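PDB 1VQS: hypothetical protein AGR_L_1239 from Agrobacterium tumefaciens str. C58, which is of unknown function but belongs to the NIPSNAP family and adopts the ferredoxin-like fold of the dimeric alpha-beta barrel clan. Local coordinates for residues B[18-23]-B[61-66]. Sequence-based numbering, arbitrary orientation. Where two conformers were deposited one is given.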
ATOM      1  N   ARG B  18      16.972  -7.480  -1.300  1.00 19.17           N
ATOM      2  CA  ARG B  18      16.376  -7.088  -2.585  1.00 19.15           C
ATOM      3  C   ARG B  18      15.129  -7.934  -2.805  1.00 20.35           C
ATOM      4  O   ARG B  18      15.209  -9.158  -2.744  1.00 19.93           O
ATOM      5  CB  ARG B  18      17.384  -7.302  -3.714  1.00 18.58           C
ATOM      6  CG  ARG B  18      18.627  -6.477  -3.555  1.00 20.43           C
ATOM      7  CD  ARG B  18      19.596  -6.607  -4.691  1.00 22.56           C
ATOM      8  NE  ARG B  18      19.084  -6.077  -5.951  1.00 23.29           N
ATOM      9  CZ  ARG B  18      19.214  -4.823  -6.377  1.00 23.43           C
ATOM     10  NH1 ARG B  18      19.768  -3.890  -5.634  1.00 22.11           N
ATOM     11  NH2 ARG B  18      18.744  -4.482  -7.566  1.00 26.07           N
ATOM     12  N   THR B  19      13.998  -7.291  -3.075  1.00 19.60           N
ATOM     13  CA  THR B  19      12.730  -7.969  -3.185  1.00 19.16           C
ATOM     14  C   THR B  19      12.143  -7.593  -4.538  1.00 19.84           C
ATOM     15  O   THR B  19      11.964  -6.409  -4.845  1.00 20.63           O
ATOM     16  CB  THR B  19      11.763  -7.550  -2.043  1.00 19.98           C
ATOM     17  OG1 THR B  19      12.368  -7.850  -0.772  1.00 20.05           O
ATOM     18  CG2 THR B  19      10.458  -8.307  -2.177  1.00 21.86           C
ATOM     19  N   TYR B  20      11.828  -8.614  -5.348  1.00 17.85           N
ATOM     20  CA  TYR B  20      11.259  -8.427  -6.703  1.00 19.37           C
ATOM     21  C   TYR B  20       9.906  -9.086  -6.761  1.00 20.31           C
ATOM     22  O   TYR B  20       9.752 -10.237  -6.304  1.00 20.90           O
ATOM     23  CB  TYR B  20      12.125  -9.072  -7.803  1.00 22.35           C
ATOM     24  CG  TYR B  20      13.581  -8.687  -7.843  1.00 22.00           C
ATOM     25  CD1 TYR B  20      14.002  -7.472  -7.363  1.00 23.64           C
ATOM     26  CD2 TYR B  20      14.538  -9.519  -8.445  1.00 23.96           C
ATOM     27  CE1 TYR B  20      15.334  -7.089  -7.418  1.00 22.88           C
ATOM     28  CE2 TYR B  20      15.874  -9.135  -8.505  1.00 24.59           C
ATOM     29  CZ  TYR B  20      16.249  -7.904  -7.992  1.00 25.02           C
ATOM     30  OH  TYR B  20      17.577  -7.474  -7.993  1.00 24.60           O
ATOM     31  N   ARG B  21       8.959  -8.407  -7.406  1.00 18.64           N
ATOM     32  CA  ARG B  21       7.727  -9.025  -7.838  1.00 19.66           C
ATOM     33  C   ARG B  21       7.842  -9.332  -9.311  1.00 19.07           C
ATOM     34  O   ARG B  21       8.043  -8.428 -10.114  1.00 19.02           O
ATOM     35  CB  ARG B  21       6.510  -8.129  -7.601  1.00 18.90           C
ATOM     36  CG  ARG B  21       5.189  -8.836  -7.907  1.00 20.23           C
ATOM     37  CD  ARG B  21       4.041  -7.856  -7.897  1.00 21.39           C
ATOM     38  NE  ARG B  21       3.875  -7.204  -9.191  1.00 20.73           N
ATOM     39  CZ  ARG B  21       3.369  -5.992  -9.345  1.00 21.05           C
ATOM     40  NH1 ARG B  21       3.019  -5.278  -8.297  1.00 23.40           N
ATOM     41  NH2 ARG B  21       3.195  -5.509 -10.552  1.00 24.34           N
ATOM     42  N   LEU B  22       7.756 -10.609  -9.673  1.00 19.02           N
ATOM     43  CA  LEU B  22       7.834 -11.002 -11.058  1.00 19.27           C
ATOM     44  C   LEU B  22       6.491 -10.989 -11.774  1.00 20.41           C
ATOM     45  O   LEU B  22       5.425 -11.052 -11.170  1.00 18.86           O
ATOM     46  CB  LEU B  22       8.429 -12.419 -11.216  1.00 18.76           C
ATOM     47  CG  LEU B  22       9.730 -12.713 -10.470  1.00 19.75           C
ATOM     48  CD1 LEU B  22      10.298 -14.066 -10.924  1.00 21.76           C
ATOM     49  CD2 LEU B  22      10.756 -11.635 -10.697  1.00 21.38           C
ATOM     50  N   LYS B  23       6.584 -10.951 -13.102  1.00 19.02           N
ATOM     51  CA  LYS B  23       5.473 -11.293 -13.973  1.00 20.03           C
ATOM     52  C   LYS B  23       4.841 -12.614 -13.493  1.00 18.93           C
ATOM     53  O   LYS B  23       5.544 -13.571 -13.153  1.00 19.61           O
ATOM     54  CB  LYS B  23       6.025 -11.486 -15.402  0.50 20.92           C
ATOM     55  CG  LYS B  23       5.193 -12.349 -16.361  0.50 20.33           C
ATOM     56  CD  LYS B  23       3.957 -11.584 -16.803  0.50 20.19           C
ATOM     57  CE  LYS B  23       3.023 -12.389 -17.703  0.50 23.60           C
ATOM     58  NZ  LYS B  23       2.340 -13.543 -17.017  0.50 20.28           N
ATOM     59  N   ASN B  61       4.797 -14.925  -6.752  1.00 19.32           N
ATOM     60  CA  ASN B  61       5.720 -14.442  -7.783  1.00 18.58           C
ATOM     61  C   ASN B  61       6.841 -13.584  -7.213  1.00 19.54           C
ATOM     62  O   ASN B  61       7.337 -12.689  -7.894  1.00 19.63           O
ATOM     63  CB  ASN B  61       4.978 -13.651  -8.866  1.00 21.32           C
ATOM     64  CG  ASN B  61       3.864 -14.444  -9.512  1.00 20.77           C
ATOM     65  OD1 ASN B  61       4.086 -15.526 -10.049  1.00 20.09           O
ATOM     66  ND2 ASN B  61       2.643 -13.918  -9.456  1.00 20.29           N
ATOM     67  N   GLU B  62       7.243 -13.831  -5.974  1.00 18.69           N
ATOM     68  CA  GLU B  62       8.256 -12.998  -5.337  1.00 18.47           C
ATOM     69  C   GLU B  62       9.612 -13.682  -5.251  1.00 18.49           C
ATOM     70  O   GLU B  62       9.721 -14.873  -4.935  1.00 18.65           O
ATOM     71  CB  GLU B  62       7.805 -12.574  -3.944  1.00 19.55           C
ATOM     72  CG  GLU B  62       8.707 -11.542  -3.275  1.00 21.51           C
ATOM     73  CD  GLU B  62       8.189 -11.090  -1.926  1.00 20.61           C
ATOM     74  OE1 GLU B  62       8.442 -11.819  -0.931  1.00 23.49           O
ATOM     75  OE2 GLU B  62       7.550 -10.031  -1.901  1.00 23.28           O
ATOM     76  N   ILE B  63      10.648 -12.893  -5.515  1.00 18.97           N
ATOM     77  CA  ILE B  63      12.058 -13.250  -5.300  1.00 18.61           C
ATOM     78  C   ILE B  63      12.623 -12.367  -4.183  1.00 18.95           C
ATOM     79  O   ILE B  63      12.391 -11.162  -4.193  1.00 19.29           O
ATOM     80  CB  ILE B  63      12.880 -13.059  -6.586  1.00 17.28           C
ATOM     81  CG1 ILE B  63      12.401 -14.022  -7.682  1.00 18.92           C
ATOM     82  CG2 ILE B  63      14.390 -13.268  -6.330  1.00 19.56           C
ATOM     83  CD1 ILE B  63      12.615 -15.480  -7.415  1.00 21.26           C
ATOM     84  N   VAL B  64      13.359 -12.948  -3.235  1.00 18.74           N
ATOM     85  CA  VAL B  64      14.118 -12.172  -2.260  1.00 18.96           C
ATOM     86  C   VAL B  64      15.535 -12.667  -2.260  1.00 19.58           C
ATOM     87  O   VAL B  64      15.767 -13.864  -2.134  1.00 19.53           O
ATOM     88  CB  VAL B  64      13.560 -12.332  -0.874  1.00 19.73           C
ATOM     89  CG1 VAL B  64      14.516 -11.727   0.186  1.00 21.83           C
ATOM     90  CG2 VAL B  64      12.200 -11.676  -0.758  1.00 19.96           C
ATOM     91  N   HIS B  65      16.495 -11.774  -2.445  1.00 20.03           N
ATOM     92  CA  HIS B  65      17.880 -12.176  -2.298  1.00 20.67           C
ATOM     93  C   HIS B  65      18.608 -11.186  -1.414  1.00 18.93           C
ATOM     94  O   HIS B  65      18.241 -10.018  -1.349  1.00 19.67           O
ATOM     95  CB  HIS B  65      18.597 -12.475  -3.630  1.00 19.93           C
ATOM     96  CG  HIS B  65      18.535 -11.400  -4.678  1.00 22.65           C
ATOM     97  ND1 HIS B  65      19.648 -10.706  -5.120  1.00 23.92           N
ATOM     98  CD2 HIS B  65      17.507 -10.978  -5.443  1.00 26.13           C
ATOM     99  CE1 HIS B  65      19.293  -9.890  -6.090  1.00 23.32           C
ATOM    100  NE2 HIS B  65      18.002 -10.030  -6.309  1.00 25.71           N
ATOM    101  N   ILE B  66      19.589 -11.715  -0.680  1.00 19.39           N
ATOM    102  CA  ILE B  66      20.265 -11.012   0.367  1.00 19.26           C
ATOM    103  C   ILE B  66      21.768 -11.112   0.155  1.00 18.22           C
ATOM    104  O   ILE B  66      22.308 -12.201  -0.103  1.00 18.26           O
ATOM    105  CB  ILE B  66      19.926 -11.621   1.705  1.00 19.32           C
ATOM    106  CG1 ILE B  66      18.412 -11.687   1.887  1.00 20.54           C
ATOM    107  CG2 ILE B  66      20.612 -10.852   2.794  1.00 19.86           C
ATOM    108  CD1 ILE B  66      17.972 -12.183   3.236  1.00 21.33           C
TER
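Residues 18-22 and 62-66 belong to strands 14-22 and 62-69, the antiparallel central pair of the four-stranded sheet of a ferredoxin-like fold, flanked by strands 99-109 and 48-55. The backbones are joined by five hydrogen bonds, four of them nearly straight and the one from His-65 N to Arg-18 O more bent: Arg-18 and His-65 exchange two, Tyr-20 and Ile-63 two more, and Leu-22 N closes the row on Asn-61 O at 2.8 Å. Thr-19/Val-64 and Arg-21/Glu-62 are the non-hydrogen-bonded pairs between, and here CA-H...O contacts fill in, as from Val-64 CA to Arg-18 O (3.2 Å).

Polar and aromatic groups meet on the face of Arg-18, Tyr-20, Ile-63 and His-65. The His-65 side chain takes the crowded rotamer, CG between backbone N and carbonyl carbon (chi1 53°), which sets its ring beside Arg-18; Arg-18 CB lies over one face, a CH-pi contact 4.0 Å from the ring centroid. The His-65 edge is turned toward the Tyr-20 face in an offset edge-to-face pair, planes at 75°. Tyr-52 stacks on the imidazole, whose ND1 is hydrogen-bonded to Trp-67 NE1. Further along this side of the sheet, the side chains of Leu-22 and Ile-63 cross obliquely, Leu-22 CD1 touching Ile-63 CG1 at 3.9 Å, and Tyr-30 of helix 27-46 packs on Tyr-20, Leu-22 and Ile-63.

On the reverse face, the extended Glu-62 chain passes Thr-19, bringing OE2 within 3.4 Å of the Thr-19 methyl CG2, while OE1 forms a salt bridge with Lys-105 of a second subunit, so this face takes part in assembly.

The Arg-18 chain bends at chi3 (66°); NH1 is salt-bridged to Glu-16, and NE donates to Tyr-20 OH at 2.9 Å, the hydroxyl oxygen lying almost exactly in the guanidinium plane.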